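Local structure of DUAL specificity protein phosphatase 14 (2WGP) at residues L33-G38 with S115-L120; S42-L47 with P68-V73; A123-F128 with Y137-A142. The protein removes phosphate from tyrosine, serine and threonine residues of proteins, inactivating the MAP kinases ERK, JNK and p38 and damping T-cell receptor signalling through TAB1. One frame throughout, in Å; residues are numbered along the deposited sequence.

Contacts 1 and 3 belong to the interior and share helix 116-129: its first turn meets strand 33-36 beside the phosphate site in contact 1, and a later turn meets helix 133-143 in contact 3. They touch one another, Leu35 CD1 lying 3.7 Å from Val140 CG1. Contact 2 sits nearer the surface, its centre about 18 Å from that of the chain, and joins the short helix 44-49 to the approach of edge strand 71-74 in the same sheet that contact 1 reaches. Contact 3 is wholly apolar, contact 1 sets a mostly apolar seam burying a serine hydroxyl beside an anion pocket, and contact 2 passes from a buried phenylalanine to a partly exposed arginine-glutamine pair.

Contact 1. Residues L33-G38 with S115-L120; sequences LFLGRG and SRSATL. With PO4 (phosphate ion), chain C.
The first turn of the helix that follows the phosphate-binding loop packs on strand 33-36 of the central sheet, where the side chain of Leu35 lies against Ser117 and Ala118. With CG anti to the backbone N (chi1 172°), Leu35 reaches toward the helix. Its CD1 rests 3.7 Å from Ala118 CA, while CG comes within 3.5 Å of Ser117 OG, a hydroxyl buried here with no hydrogen-bonding partner in the model. Ser117 also lies against Cys110, the phosphocysteine nucleophile, which places this seam directly behind the P-loop of the protein-tyrosine phosphatase fold. At the N-terminal end of the same helix a phosphate ion, probably from the crystallisation liquor, occupies that loop. Arg116 grips it with backbone and side chain together: its N and NE both donate to phosphate O1, NE at 2.8 Å, and NH2 donates almost straight (174°) to phosphate O2 at 2.9 Å, in the guanidinium plane. Ser115 N binds phosphate O3 at 3.0 Å, and the backbone N atoms of Ala111, Ala112 and Val114 complete the cradle. Arg116 NH1, turned from the ion, forms a salt bridge with Glu61 and a hydrogen bond to Leu77 O, consistent with a fixed guanidinium.

Contact 2. Residues S42-L47 with P68-V73; sequences SNRHLL and PQFEYV
Phe70 pushes its ring edge against the start of helix 44-49, and the close packing of the contact is built round that ring. Leu47 crosses it at about a right angle: CB lies 3.7 Å from Phe70 CZ, and CD1 sits over one face in a CH-pi contact, 4.3 Å from the ring centroid and displaced toward the rim. The opposite face is covered by CB of the neighbouring Gln69, so the ring is sandwiched between a residue of the helix and one of its own segment. At the edge, Arg44 O lies in the ring plane, 3.9 Å from Phe70 CZ. Ile55 of strand 54-57 touches both Leu47 and Phe70, tying the pair to the sheet.

The outer side is looser. Arg44, with CG anti to the backbone N (chi1 180°) and its chain extended as far as NE, crosses Gln69 at a slant, the glutamine chain being bent at chi2 (73°). Here NE of Arg44 approaches CD of Gln69 at 3.5 Å, with the guanidinium and amide planes steeply inclined, 75° apart. Both residues are partly exposed. An alanine in place of Gln69 would keep the CB over the phenylalanine ring but would probably leave the arginine side chain without its flanking amide and freer to swing into solvent. At the helix start, Asn43 OD1 accepts from Leu46 N at 3.1 Å, a capping bond with the N-H above the Asn43 amide plane. The whole is a short capped helix packed against the lead-in to an edge strand of the phosphatase domain's mixed sheet.

Contact 3. Residues A123-F128 with Y137-A142; sequences AYLMKF and YNWVKA
Leu125 and Trp139 are brought together by different first torsions: the leucine sets CG anti to its carbonyl carbon (chi1 -70°), whereas the tryptophan swings CG anti to the backbone N (chi1 -174°) and presents the face of its indole to the neighbouring helix. Both methyl groups of Leu125 lie on that face. CD2 stands over the six-membered ring in a CH-pi contact, 3.7 Å from its centroid and only 8° off the normal. CD1 covers the five-membered side, 3.6 Å from Trp139 CG, and also meets Val140 CG2 at 3.7 Å, at roughly a right angle to the direction of the indole. The leucine thus sits in the angle between two consecutive residues of helix 133-143 and accounts for all the contact made from its own segment.

The indole is held in this attitude at its polar edge, where NE1 donates to the carbonyl of Ile29, and His129 meets the ring edge-to-face. Leu125 also touches Ile29, Thr30 and Ala136, and Val140 touches Ile147. The arrangement is an apolar helix-helix interface within the helical layer of the dual-specificity phosphatase domain, formed where helix 116-129, leading away from the phosphate-binding loop, meets the next helix of the chain.

Contact 1. Residues L33-G38 with S115-L120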
ATOM      1  N   LEU A  33       2.682  35.505 -18.361  1.00 25.44           N
ATOM      2  CA  LEU A  33       3.043  34.236 -17.712  1.00 24.69           C
ATOM      3  C   LEU A  33       4.049  33.481 -18.544  1.00 24.66           C
ATOM      4  O   LEU A  33       3.815  33.198 -19.737  1.00 24.06           O
ATOM      5  CB  LEU A  33       1.810  33.346 -17.432  1.00 24.67           C
ATOM      6  CG  LEU A  33       2.039  31.953 -16.817  1.00 24.38           C
ATOM      7  CD1 LEU A  33       2.597  32.061 -15.405  1.00 24.07           C
ATOM      8  CD2 LEU A  33       0.769  31.100 -16.817  1.00 24.90           C
ATOM      9  N   PHE A  34       5.156  33.135 -17.883  1.00 24.23           N
ATOM     10  CA  PHE A  34       6.181  32.314 -18.477  1.00 24.72           C
ATOM     11  C   PHE A  34       6.433  31.108 -17.579  1.00 24.72           C
ATOM     12  O   PHE A  34       6.274  31.177 -16.346  1.00 24.89           O
ATOM     13  CB  PHE A  34       7.470  33.106 -18.645  1.00 24.18           C
ATOM     14  CG  PHE A  34       7.323  34.311 -19.534  1.00 24.95           C
ATOM     15  CD1 PHE A  34       7.758  34.266 -20.868  1.00 25.83           C
ATOM     16  CD2 PHE A  34       6.759  35.490 -19.048  1.00 25.54           C
ATOM     17  CE1 PHE A  34       7.627  35.384 -21.696  1.00 24.96           C
ATOM     18  CE2 PHE A  34       6.610  36.597 -19.885  1.00 25.95           C
ATOM     19  CZ  PHE A  34       7.043  36.532 -21.205  1.00 23.89           C
ATOM     20  N   LEU A  35       6.860  30.017 -18.204  1.00 25.44           N
ATOM     21  CA  LEU A  35       7.214  28.780 -17.519  1.00 26.37           C
ATOM     22  C   LEU A  35       8.677  28.455 -17.830  1.00 26.59           C
ATOM     23  O   LEU A  35       9.137  28.621 -18.976  1.00 25.37           O
ATOM     24  CB  LEU A  35       6.315  27.664 -18.045  1.00 29.03           C
ATOM     25  CG  LEU A  35       6.497  26.199 -17.690  1.00 28.53           C
ATOM     26  CD1 LEU A  35       5.391  25.374 -18.295  1.00 30.69           C
ATOM     27  CD2 LEU A  35       7.863  25.660 -18.113  1.00 34.98           C
ATOM     28  N   GLY A  36       9.414  27.973 -16.832  1.00 26.65           N
ATOM     29  CA  GLY A  36      10.808  27.659 -17.053  1.00 27.68           C
ATOM     30  C   GLY A  36      11.463  26.644 -16.134  1.00 27.48           C
ATOM     31  O   GLY A  36      10.901  26.219 -15.119  1.00 26.62           O
ATOM     32  N   ARG A  37      12.674  26.275 -16.548  1.00 28.86           N
ATOM     33  CA  ARG A  37      13.668  25.608 -15.720  1.00 28.87           C
ATOM     34  C   ARG A  37      14.309  26.563 -14.757  1.00 30.10           C
ATOM     35  O   ARG A  37      14.432  27.763 -15.039  1.00 29.05           O
ATOM     36  CB  ARG A  37      14.810  25.087 -16.604  1.00 29.46           C
ATOM     37  CG  ARG A  37      14.414  24.009 -17.503  1.00 29.11           C
ATOM     38  CD  ARG A  37      15.592  23.197 -18.022  1.00 27.27           C
ATOM     39  NE  ARG A  37      16.118  23.706 -19.290  1.00 26.30           N
ATOM     40  CZ  ARG A  37      17.313  24.274 -19.473  1.00 27.28           C
ATOM     41  NH1 ARG A  37      18.162  24.446 -18.484  1.00 27.78           N
ATOM     42  NH2 ARG A  37      17.668  24.675 -20.684  1.00 27.95           N
ATOM     43  N   GLY A  38      14.809  26.022 -13.646  1.00 31.49           N
ATOM     44  CA  GLY A  38      15.404  26.863 -12.589  1.00 32.73           C
ATOM     45  C   GLY A  38      16.616  27.631 -13.083  1.00 32.99           C
ATOM     46  O   GLY A  38      16.833  28.757 -12.678  1.00 33.18           O
ATOM     47  N   SER A 115       7.138  19.376 -14.877  1.00 22.46           N
ATOM     48  CA  SER A 115       6.050  18.855 -14.050  1.00 21.92           C
ATOM     49  C   SER A 115       5.464  19.898 -13.075  1.00 22.23           C
ATOM     50  O   SER A 115       4.327  20.339 -13.261  1.00 21.49           O
ATOM     51  CB  SER A 115       6.512  17.592 -13.318  1.00 22.61           C
ATOM     52  OG  SER A 115       5.504  17.073 -12.457  1.00 22.85           O
ATOM     53  N   ARG A 116       6.238  20.330 -12.086  1.00 21.88           N
ATOM     54  CA  ARG A 116       5.703  21.245 -11.065  1.00 22.54           C
ATOM     55  C   ARG A 116       5.196  22.573 -11.662  1.00 21.44           C
ATOM     56  O   ARG A 116       4.050  22.966 -11.419  1.00 21.96           O
ATOM     57  CB  ARG A 116       6.724  21.523  -9.944  1.00 22.29           C
ATOM     58  CG  ARG A 116       6.896  20.382  -8.942  1.00 23.53           C
ATOM     59  CD  ARG A 116       8.094  20.605  -8.036  1.00 22.31           C
ATOM     60  NE  ARG A 116       9.348  20.435  -8.769  1.00 24.03           N
ATOM     61  CZ  ARG A 116      10.555  20.394  -8.206  1.00 22.49           C
ATOM     62  NH1 ARG A 116      10.722  20.557  -6.902  1.00 23.50           N
ATOM     63  NH2 ARG A 116      11.613  20.269  -8.974  1.00 21.35           N
ATOM     64  N   SER A 117       6.042  23.276 -12.413  1.00 21.54           N
ATOM     65  CA  SER A 117       5.650  24.566 -13.004  1.00 21.15           C
ATOM     66  C   SER A 117       4.513  24.433 -14.017  1.00 21.21           C
ATOM     67  O   SER A 117       3.564  25.240 -14.004  1.00 21.90           O
ATOM     68  CB  SER A 117       6.848  25.322 -13.578  1.00 21.07           C
ATOM     69  OG  SER A 117       7.461  24.646 -14.653  1.00 21.90           O
ATOM     70  N   ALA A 118       4.597  23.428 -14.879  1.00 20.94           N
ATOM     71  CA  ALA A 118       3.549  23.177 -15.885  1.00 21.01           C
ATOM     72  C   ALA A 118       2.219  22.960 -15.210  1.00 20.61           C
ATOM     73  O   ALA A 118       1.187  23.433 -15.700  1.00 20.46           O
ATOM     74  CB  ALA A 118       3.903  21.929 -16.736  1.00 21.64           C
ATOM     75  N   THR A 119       2.225  22.237 -14.086  1.00 21.35           N
ATOM     76  CA  THR A 119       0.968  21.901 -13.384  1.00 21.39           C
ATOM     77  C   THR A 119       0.289  23.184 -12.874  1.00 22.40           C
ATOM     78  O   THR A 119      -0.917  23.373 -13.029  1.00 20.92           O
ATOM     79  CB  THR A 119       1.197  20.919 -12.225  1.00 22.32           C
ATOM     80  OG1 THR A 119       1.751  19.684 -12.748  1.00 23.15           O
ATOM     81  CG2 THR A 119      -0.134  20.665 -11.467  1.00 22.34           C
ATOM     82  N   LEU A 120       1.087  24.060 -12.272  1.00 22.89           N
ATOM     83  CA  LEU A 120       0.588  25.326 -11.767  1.00 22.56           C
ATOM     84  C   LEU A 120       0.099  26.251 -12.879  1.00 22.60           C
ATOM     85  O   LEU A 120      -0.936  26.924 -12.713  1.00 21.37           O
ATOM     86  CB  LEU A 120       1.668  26.009 -10.929  1.00 23.84           C
ATOM     87  CG  LEU A 120       2.062  25.292  -9.624  1.00 23.09           C
ATOM     88  CD1 LEU A 120       3.304  25.942  -9.042  1.00 22.77           C
ATOM     89  CD2 LEU A 120       0.870  25.255  -8.614  1.00 24.82           C
TER
HETATM   90  P   PO4 C 200      10.112  19.268 -12.271  1.00 19.16           P
HETATM   91  O1  PO4 C 200       8.939  19.433 -11.348  1.00 17.20           O
HETATM   92  O2  PO4 C 200      11.401  19.917 -11.851  1.00 17.27           O
HETATM   93  O3  PO4 C 200       9.770  19.884 -13.626  1.00 19.72           O
HETATM   94  O4  PO4 C 200      10.381  17.785 -12.528  1.00 19.98           O

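Contact 2. Residues S42-L47 with P68-V73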
ATOM      1  N   SER A  42      17.817  32.659 -12.604  1.00 34.75           N
ATOM      2  CA  SER A  42      18.879  33.588 -12.186  1.00 35.17           C
ATOM      3  C   SER A  42      19.427  34.508 -13.309  1.00 34.78           C
ATOM      4  O   SER A  42      20.319  35.324 -13.059  1.00 34.99           O
ATOM      5  CB  SER A  42      20.045  32.805 -11.571  1.00 35.06           C
ATOM      6  OG  SER A  42      20.520  31.826 -12.475  1.00 37.08           O
ATOM      7  N   ASN A  43      18.902  34.383 -14.528  1.00 33.82           N
ATOM      8  CA  ASN A  43      19.338  35.236 -15.639  1.00 33.31           C
ATOM      9  C   ASN A  43      18.517  36.527 -15.650  1.00 33.09           C
ATOM     10  O   ASN A  43      17.492  36.637 -16.340  1.00 31.52           O
ATOM     11  CB  ASN A  43      19.223  34.490 -16.969  1.00 33.21           C
ATOM     12  CG  ASN A  43      19.884  35.234 -18.132  1.00 33.70           C
ATOM     13  OD1 ASN A  43      20.088  36.448 -18.087  1.00 32.19           O
ATOM     14  ND2 ASN A  43      20.186  34.496 -19.198  1.00 35.02           N
ATOM     15  N   ARG A  44      18.996  37.493 -14.872  1.00 32.67           N
ATOM     16  CA  ARG A  44      18.335  38.779 -14.699  1.00 33.42           C
ATOM     17  C   ARG A  44      17.993  39.439 -16.037  1.00 32.60           C
ATOM     18  O   ARG A  44      16.859  39.834 -16.263  1.00 31.66           O
ATOM     19  CB  ARG A  44      19.230  39.676 -13.822  1.00 33.56           C
ATOM     20  CG  ARG A  44      18.727  41.090 -13.518  1.00 36.37           C
ATOM     21  CD  ARG A  44      19.829  41.837 -12.756  1.00 39.72           C
ATOM     22  NE  ARG A  44      19.695  43.290 -12.766  1.00 45.66           N
ATOM     23  CZ  ARG A  44      19.947  44.084 -13.813  1.00 48.11           C
ATOM     24  NH1 ARG A  44      20.330  43.583 -14.994  1.00 49.62           N
ATOM     25  NH2 ARG A  44      19.803  45.402 -13.682  1.00 48.76           N
ATOM     26  N   HIS A  45      18.968  39.510 -16.936  1.00 33.08           N
ATOM     27  CA  HIS A  45      18.771  40.129 -18.252  1.00 33.36           C
ATOM     28  C   HIS A  45      17.689  39.456 -19.092  1.00 32.40           C
ATOM     29  O   HIS A  45      16.910  40.144 -19.739  1.00 31.70           O
ATOM     30  CB  HIS A  45      20.073  40.126 -19.057  1.00 34.26           C
ATOM     31  CG  HIS A  45      19.994  40.924 -20.321  1.00 37.60           C
ATOM     32  ND1 HIS A  45      20.264  42.279 -20.368  1.00 40.39           N
ATOM     33  CD2 HIS A  45      19.654  40.563 -21.583  1.00 39.04           C
ATOM     34  CE1 HIS A  45      20.100  42.715 -21.607  1.00 40.64           C
ATOM     35  NE2 HIS A  45      19.733  41.694 -22.364  1.00 41.14           N
ATOM     36  N   LEU A  46      17.682  38.122 -19.110  1.00 31.16           N
ATOM     37  CA  LEU A  46      16.679  37.352 -19.850  1.00 31.27           C
ATOM     38  C   LEU A  46      15.271  37.637 -19.329  1.00 30.52           C
ATOM     39  O   LEU A  46      14.337  37.831 -20.111  1.00 30.50           O
ATOM     40  CB  LEU A  46      16.987  35.843 -19.747  1.00 31.64           C
ATOM     41  CG  LEU A  46      16.114  34.851 -20.527  1.00 33.53           C
ATOM     42  CD1 LEU A  46      16.706  34.617 -21.895  1.00 36.33           C
ATOM     43  CD2 LEU A  46      16.009  33.520 -19.785  1.00 34.11           C
ATOM     44  N   LEU A  47      15.110  37.669 -18.012  1.00 29.29           N
ATOM     45  CA  LEU A  47      13.802  37.916 -17.425  1.00 29.09           C
ATOM     46  C   LEU A  47      13.340  39.378 -17.615  1.00 29.00           C
ATOM     47  O   LEU A  47      12.165  39.625 -17.931  1.00 28.88           O
ATOM     48  CB  LEU A  47      13.792  37.527 -15.945  1.00 28.91           C
ATOM     49  CG  LEU A  47      14.195  36.087 -15.581  1.00 29.57           C
ATOM     50  CD1 LEU A  47      14.043  35.905 -14.101  1.00 29.27           C
ATOM     51  CD2 LEU A  47      13.399  35.010 -16.342  1.00 28.55           C
ATOM     52  N   PRO A  68      17.144  42.075  -6.568  1.00 30.54           N
ATOM     53  CA  PRO A  68      16.205  43.107  -6.100  1.00 30.08           C
ATOM     54  C   PRO A  68      15.084  43.426  -7.095  1.00 29.61           C
ATOM     55  O   PRO A  68      14.011  43.866  -6.700  1.00 29.04           O
ATOM     56  CB  PRO A  68      17.105  44.341  -5.887  1.00 30.35           C
ATOM     57  CG  PRO A  68      18.503  43.795  -5.784  1.00 31.12           C
ATOM     58  CD  PRO A  68      18.514  42.609  -6.702  1.00 30.74           C
ATOM     59  N   GLN A  69      15.343  43.168  -8.369  1.00 29.16           N
ATOM     60  CA  GLN A  69      14.430  43.500  -9.467  1.00 30.11           C
ATOM     61  C   GLN A  69      13.143  42.694  -9.473  1.00 29.24           C
ATOM     62  O   GLN A  69      12.187  43.061 -10.154  1.00 29.63           O
ATOM     63  CB  GLN A  69      15.128  43.297 -10.815  1.00 30.36           C
ATOM     64  CG  GLN A  69      16.186  44.337 -11.107  1.00 33.17           C
ATOM     65  CD  GLN A  69      17.438  44.155 -10.282  1.00 35.91           C
ATOM     66  OE1 GLN A  69      17.756  43.047  -9.863  1.00 35.01           O
ATOM     67  NE2 GLN A  69      18.155  45.257 -10.031  1.00 38.39           N
ATOM     68  N   PHE A  70      13.127  41.567  -8.777  1.00 28.31           N
ATOM     69  CA  PHE A  70      11.971  40.694  -8.821  1.00 27.81           C
ATOM     70  C   PHE A  70      11.420  40.494  -7.451  1.00 27.78           C
ATOM     71  O   PHE A  70      12.152  40.515  -6.457  1.00 27.84           O
ATOM     72  CB  PHE A  70      12.305  39.329  -9.467  1.00 27.60           C
ATOM     73  CG  PHE A  70      13.122  39.444 -10.707  1.00 26.94           C
ATOM     74  CD1 PHE A  70      12.573  39.970 -11.876  1.00 28.61           C
ATOM     75  CD2 PHE A  70      14.455  39.036 -10.712  1.00 27.70           C
ATOM     76  CE1 PHE A  70      13.345  40.085 -13.054  1.00 29.06           C
ATOM     77  CE2 PHE A  70      15.235  39.150 -11.871  1.00 28.53           C
ATOM     78  CZ  PHE A  70      14.670  39.673 -13.040  1.00 29.46           C
ATOM     79  N   GLU A  71      10.112  40.299  -7.425  1.00 28.04           N
ATOM     80  CA  GLU A  71       9.408  39.774  -6.285  1.00 28.78           C
ATOM     81  C   GLU A  71       9.529  38.258  -6.362  1.00 28.06           C
ATOM     82  O   GLU A  71       9.465  37.693  -7.439  1.00 27.59           O
ATOM     83  CB  GLU A  71       7.948  40.212  -6.386  1.00 29.25           C
ATOM     84  CG  GLU A  71       7.051  39.721  -5.306  1.00 32.23           C
ATOM     85  CD  GLU A  71       5.600  40.083  -5.568  1.00 35.08           C
ATOM     86  OE1 GLU A  71       4.786  39.842  -4.666  1.00 38.96           O
ATOM     87  OE2 GLU A  71       5.275  40.593  -6.666  1.00 36.83           O
ATOM     88  N   TYR A  72       9.737  37.591  -5.236  1.00 27.95           N
ATOM     89  CA  TYR A  72       9.884  36.132  -5.235  1.00 27.28           C
ATOM     90  C   TYR A  72       8.803  35.477  -4.391  1.00 28.17           C
ATOM     91  O   TYR A  72       8.500  35.958  -3.275  1.00 27.40           O
ATOM     92  CB  TYR A  72      11.253  35.717  -4.676  1.00 27.46           C
ATOM     93  CG  TYR A  72      12.404  35.974  -5.595  1.00 27.30           C
ATOM     94  CD1 TYR A  72      12.981  37.236  -5.679  1.00 25.77           C
ATOM     95  CD2 TYR A  72      12.934  34.959  -6.375  1.00 28.26           C
ATOM     96  CE1 TYR A  72      14.035  37.478  -6.507  1.00 26.58           C
ATOM     97  CE2 TYR A  72      13.974  35.201  -7.234  1.00 26.90           C
ATOM     98  CZ  TYR A  72      14.529  36.462  -7.297  1.00 26.07           C
ATOM     99  OH  TYR A  72      15.588  36.712  -8.130  1.00 27.57           O
ATOM    100  N   VAL A  73       8.253  34.376  -4.911  1.00 27.32           N
ATOM    101  CA  VAL A  73       7.293  33.530  -4.199  1.00 27.80           C
ATOM    102  C   VAL A  73       7.786  32.075  -4.220  1.00 26.89           C
ATOM    103  O   VAL A  73       7.943  31.490  -5.269  1.00 25.92           O
ATOM    104  CB  VAL A  73       5.886  33.587  -4.830  1.00 27.83           C
ATOM    105  CG1 VAL A  73       4.905  32.683  -4.059  1.00 28.89           C
ATOM    106  CG2 VAL A  73       5.370  35.048  -4.894  1.00 30.10           C
TER

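Contact 3. Residues A123-F128 with Y137-A142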
ATOM      1  N   ALA A 123      -3.277  24.967 -14.060  1.00 23.11           N
ATOM      2  CA  ALA A 123      -4.322  25.324 -13.104  1.00 22.70           C
ATOM      3  C   ALA A 123      -4.743  26.798 -13.305  1.00 22.58           C
ATOM      4  O   ALA A 123      -5.939  27.112 -13.310  1.00 22.06           O
ATOM      5  CB  ALA A 123      -3.846  25.068 -11.664  1.00 22.61           C
ATOM      6  N   TYR A 124      -3.761  27.679 -13.492  1.00 22.85           N
ATOM      7  CA  TYR A 124      -4.004  29.105 -13.767  1.00 23.65           C
ATOM      8  C   TYR A 124      -4.850  29.336 -15.033  1.00 23.59           C
ATOM      9  O   TYR A 124      -5.821  30.101 -15.015  1.00 23.59           O
ATOM     10  CB  TYR A 124      -2.668  29.880 -13.882  1.00 24.63           C
ATOM     11  CG  TYR A 124      -2.835  31.251 -14.476  1.00 24.24           C
ATOM     12  CD1 TYR A 124      -3.334  32.314 -13.702  1.00 23.98           C
ATOM     13  CD2 TYR A 124      -2.555  31.486 -15.830  1.00 25.68           C
ATOM     14  CE1 TYR A 124      -3.519  33.568 -14.244  1.00 24.69           C
ATOM     15  CE2 TYR A 124      -2.766  32.740 -16.397  1.00 25.31           C
ATOM     16  CZ  TYR A 124      -3.238  33.777 -15.603  1.00 25.48           C
ATOM     17  OH  TYR A 124      -3.412  35.018 -16.148  1.00 25.93           O
ATOM     18  N   LEU A 125      -4.483  28.669 -16.116  1.00 23.10           N
ATOM     19  CA  LEU A 125      -5.231  28.754 -17.378  1.00 23.30           C
ATOM     20  C   LEU A 125      -6.703  28.336 -17.229  1.00 23.55           C
ATOM     21  O   LEU A 125      -7.588  28.990 -17.771  1.00 23.62           O
ATOM     22  CB  LEU A 125      -4.555  27.915 -18.463  1.00 23.28           C
ATOM     23  CG  LEU A 125      -3.209  28.398 -19.029  1.00 22.97           C
ATOM     24  CD1 LEU A 125      -2.703  27.376 -20.077  1.00 23.96           C
ATOM     25  CD2 LEU A 125      -3.308  29.810 -19.640  1.00 24.27           C
ATOM     26  N   MET A 126      -6.967  27.270 -16.480  1.00 23.93           N
ATOM     27  CA  MET A 126      -8.331  26.864 -16.210  1.00 24.07           C
ATOM     28  C   MET A 126      -9.102  27.915 -15.411  1.00 24.63           C
ATOM     29  O   MET A 126     -10.246  28.253 -15.767  1.00 24.17           O
ATOM     30  CB  MET A 126      -8.386  25.538 -15.464  1.00 24.71           C
ATOM     31  CG  MET A 126      -8.012  24.313 -16.317  1.00 24.02           C
ATOM     32  SD  MET A 126      -8.491  22.782 -15.550  1.00 25.41           S
ATOM     33  CE  MET A 126      -7.259  22.651 -14.226  1.00 22.81           C
ATOM     34  N   LYS A 127      -8.479  28.434 -14.354  1.00 24.08           N
ATOM     35  CA  LYS A 127      -9.155  29.365 -13.464  1.00 25.03           C
ATOM     36  C   LYS A 127      -9.383  30.733 -14.089  1.00 25.62           C
ATOM     37  O   LYS A 127     -10.462  31.303 -13.930  1.00 24.87           O
ATOM     38  CB  LYS A 127      -8.410  29.526 -12.142  1.00 25.14           C
ATOM     39  CG  LYS A 127      -9.211  30.365 -11.105  1.00 25.90           C
ATOM     40  CD  LYS A 127      -8.497  30.509  -9.784  1.00 27.51           C
ATOM     41  CE  LYS A 127      -9.363  31.327  -8.814  1.00 27.62           C
ATOM     42  NZ  LYS A 127      -8.875  31.204  -7.429  1.00 28.07           N
ATOM     43  N   PHE A 128      -8.387  31.266 -14.789  1.00 25.64           N
ATOM     44  CA  PHE A 128      -8.479  32.647 -15.274  1.00 25.91           C
ATOM     45  C   PHE A 128      -8.636  32.818 -16.787  1.00 26.51           C
ATOM     46  O   PHE A 128      -8.912  33.926 -17.236  1.00 26.32           O
ATOM     47  CB  PHE A 128      -7.285  33.459 -14.757  1.00 25.71           C
ATOM     48  CG  PHE A 128      -7.397  33.803 -13.310  1.00 25.25           C
ATOM     49  CD1 PHE A 128      -8.295  34.793 -12.888  1.00 25.65           C
ATOM     50  CD2 PHE A 128      -6.630  33.136 -12.361  1.00 25.89           C
ATOM     51  CE1 PHE A 128      -8.417  35.107 -11.560  1.00 25.59           C
ATOM     52  CE2 PHE A 128      -6.736  33.453 -11.044  1.00 26.16           C
ATOM     53  CZ  PHE A 128      -7.635  34.443 -10.632  1.00 26.09           C
ATOM     54  N   TYR A 137      -3.804  21.914 -20.934  1.00 23.95           N
ATOM     55  CA  TYR A 137      -2.673  21.035 -21.262  1.00 24.29           C
ATOM     56  C   TYR A 137      -2.146  21.278 -22.671  1.00 24.23           C
ATOM     57  O   TYR A 137      -0.949  21.526 -22.850  1.00 24.98           O
ATOM     58  CB  TYR A 137      -3.079  19.565 -21.028  1.00 24.85           C
ATOM     59  CG  TYR A 137      -2.033  18.555 -21.424  1.00 24.59           C
ATOM     60  CD1 TYR A 137      -0.835  18.429 -20.713  1.00 24.30           C
ATOM     61  CD2 TYR A 137      -2.247  17.732 -22.518  1.00 24.01           C
ATOM     62  CE1 TYR A 137       0.134  17.477 -21.111  1.00 25.07           C
ATOM     63  CE2 TYR A 137      -1.316  16.788 -22.904  1.00 27.60           C
ATOM     64  CZ  TYR A 137      -0.143  16.658 -22.208  1.00 25.32           C
ATOM     65  OH  TYR A 137       0.763  15.713 -22.633  1.00 25.94           O
ATOM     66  N   ASN A 138      -3.029  21.218 -23.664  1.00 24.22           N
ATOM     67  CA  ASN A 138      -2.630  21.418 -25.064  1.00 25.04           C
ATOM     68  C   ASN A 138      -2.000  22.792 -25.278  1.00 24.67           C
ATOM     69  O   ASN A 138      -1.025  22.906 -26.013  1.00 25.23           O
ATOM     70  CB  ASN A 138      -3.821  21.258 -26.005  1.00 25.18           C
ATOM     71  CG  ASN A 138      -4.366  19.846 -26.050  1.00 25.90           C
ATOM     72  OD1 ASN A 138      -3.672  18.872 -25.766  1.00 26.41           O
ATOM     73  ND2 ASN A 138      -5.625  19.738 -26.415  1.00 29.19           N
ATOM     74  N   TRP A 139      -2.536  23.811 -24.608  1.00 23.54           N
ATOM     75  CA  TRP A 139      -1.998  25.186 -24.639  1.00 23.74           C
ATOM     76  C   TRP A 139      -0.510  25.204 -24.200  1.00 24.25           C
ATOM     77  O   TRP A 139       0.382  25.640 -24.941  1.00 24.25           O
ATOM     78  CB  TRP A 139      -2.860  26.050 -23.705  1.00 23.47           C
ATOM     79  CG  TRP A 139      -2.605  27.524 -23.653  1.00 23.23           C
ATOM     80  CD1 TRP A 139      -1.413  28.168 -23.756  1.00 22.56           C
ATOM     81  CD2 TRP A 139      -3.574  28.532 -23.373  1.00 25.13           C
ATOM     82  NE1 TRP A 139      -1.582  29.506 -23.623  1.00 23.55           N
ATOM     83  CE2 TRP A 139      -2.906  29.767 -23.400  1.00 24.35           C
ATOM     84  CE3 TRP A 139      -4.960  28.514 -23.164  1.00 28.09           C
ATOM     85  CZ2 TRP A 139      -3.565  30.980 -23.200  1.00 26.40           C
ATOM     86  CZ3 TRP A 139      -5.615  29.718 -22.968  1.00 29.41           C
ATOM     87  CH2 TRP A 139      -4.912  30.934 -22.979  1.00 28.10           C
ATOM     88  N   VAL A 140      -0.247  24.705 -23.006  1.00 24.06           N
ATOM     89  CA  VAL A 140       1.121  24.687 -22.479  1.00 24.11           C
ATOM     90  C   VAL A 140       2.028  23.762 -23.299  1.00 24.53           C
ATOM     91  O   VAL A 140       3.157  24.111 -23.612  1.00 24.73           O
ATOM     92  CB  VAL A 140       1.166  24.270 -21.007  1.00 24.09           C
ATOM     93  CG1 VAL A 140       2.624  24.330 -20.489  1.00 23.91           C
ATOM     94  CG2 VAL A 140       0.261  25.169 -20.148  1.00 23.72           C
ATOM     95  N   LYS A 141       1.509  22.600 -23.658  1.00 24.91           N
ATOM     96  CA  LYS A 141       2.240  21.615 -24.470  1.00 26.07           C
ATOM     97  C   LYS A 141       2.607  22.185 -25.872  1.00 25.55           C
ATOM     98  O   LYS A 141       3.673  21.873 -26.399  1.00 25.03           O
ATOM     99  CB  LYS A 141       1.415  20.309 -24.524  1.00 26.27           C
ATOM    100  CG  LYS A 141       2.028  19.100 -25.214  1.00 30.92           C
ATOM    101  CD  LYS A 141       2.853  18.221 -24.308  1.00 32.70           C
ATOM    102  CE  LYS A 141       3.139  16.886 -24.993  1.00 34.20           C
ATOM    103  NZ  LYS A 141       4.455  16.332 -24.669  1.00 34.82           N
ATOM    104  N   ALA A 142       1.755  23.025 -26.465  1.00 25.06           N
ATOM    105  CA  ALA A 142       2.094  23.666 -27.733  1.00 25.38           C
ATOM    106  C   ALA A 142       3.331  24.549 -27.613  1.00 25.38           C
ATOM    107  O   ALA A 142       4.128  24.632 -28.557  1.00 26.71           O
ATOM    108  CB  ALA A 142       0.909  24.481 -28.288  1.00 25.45           C
TER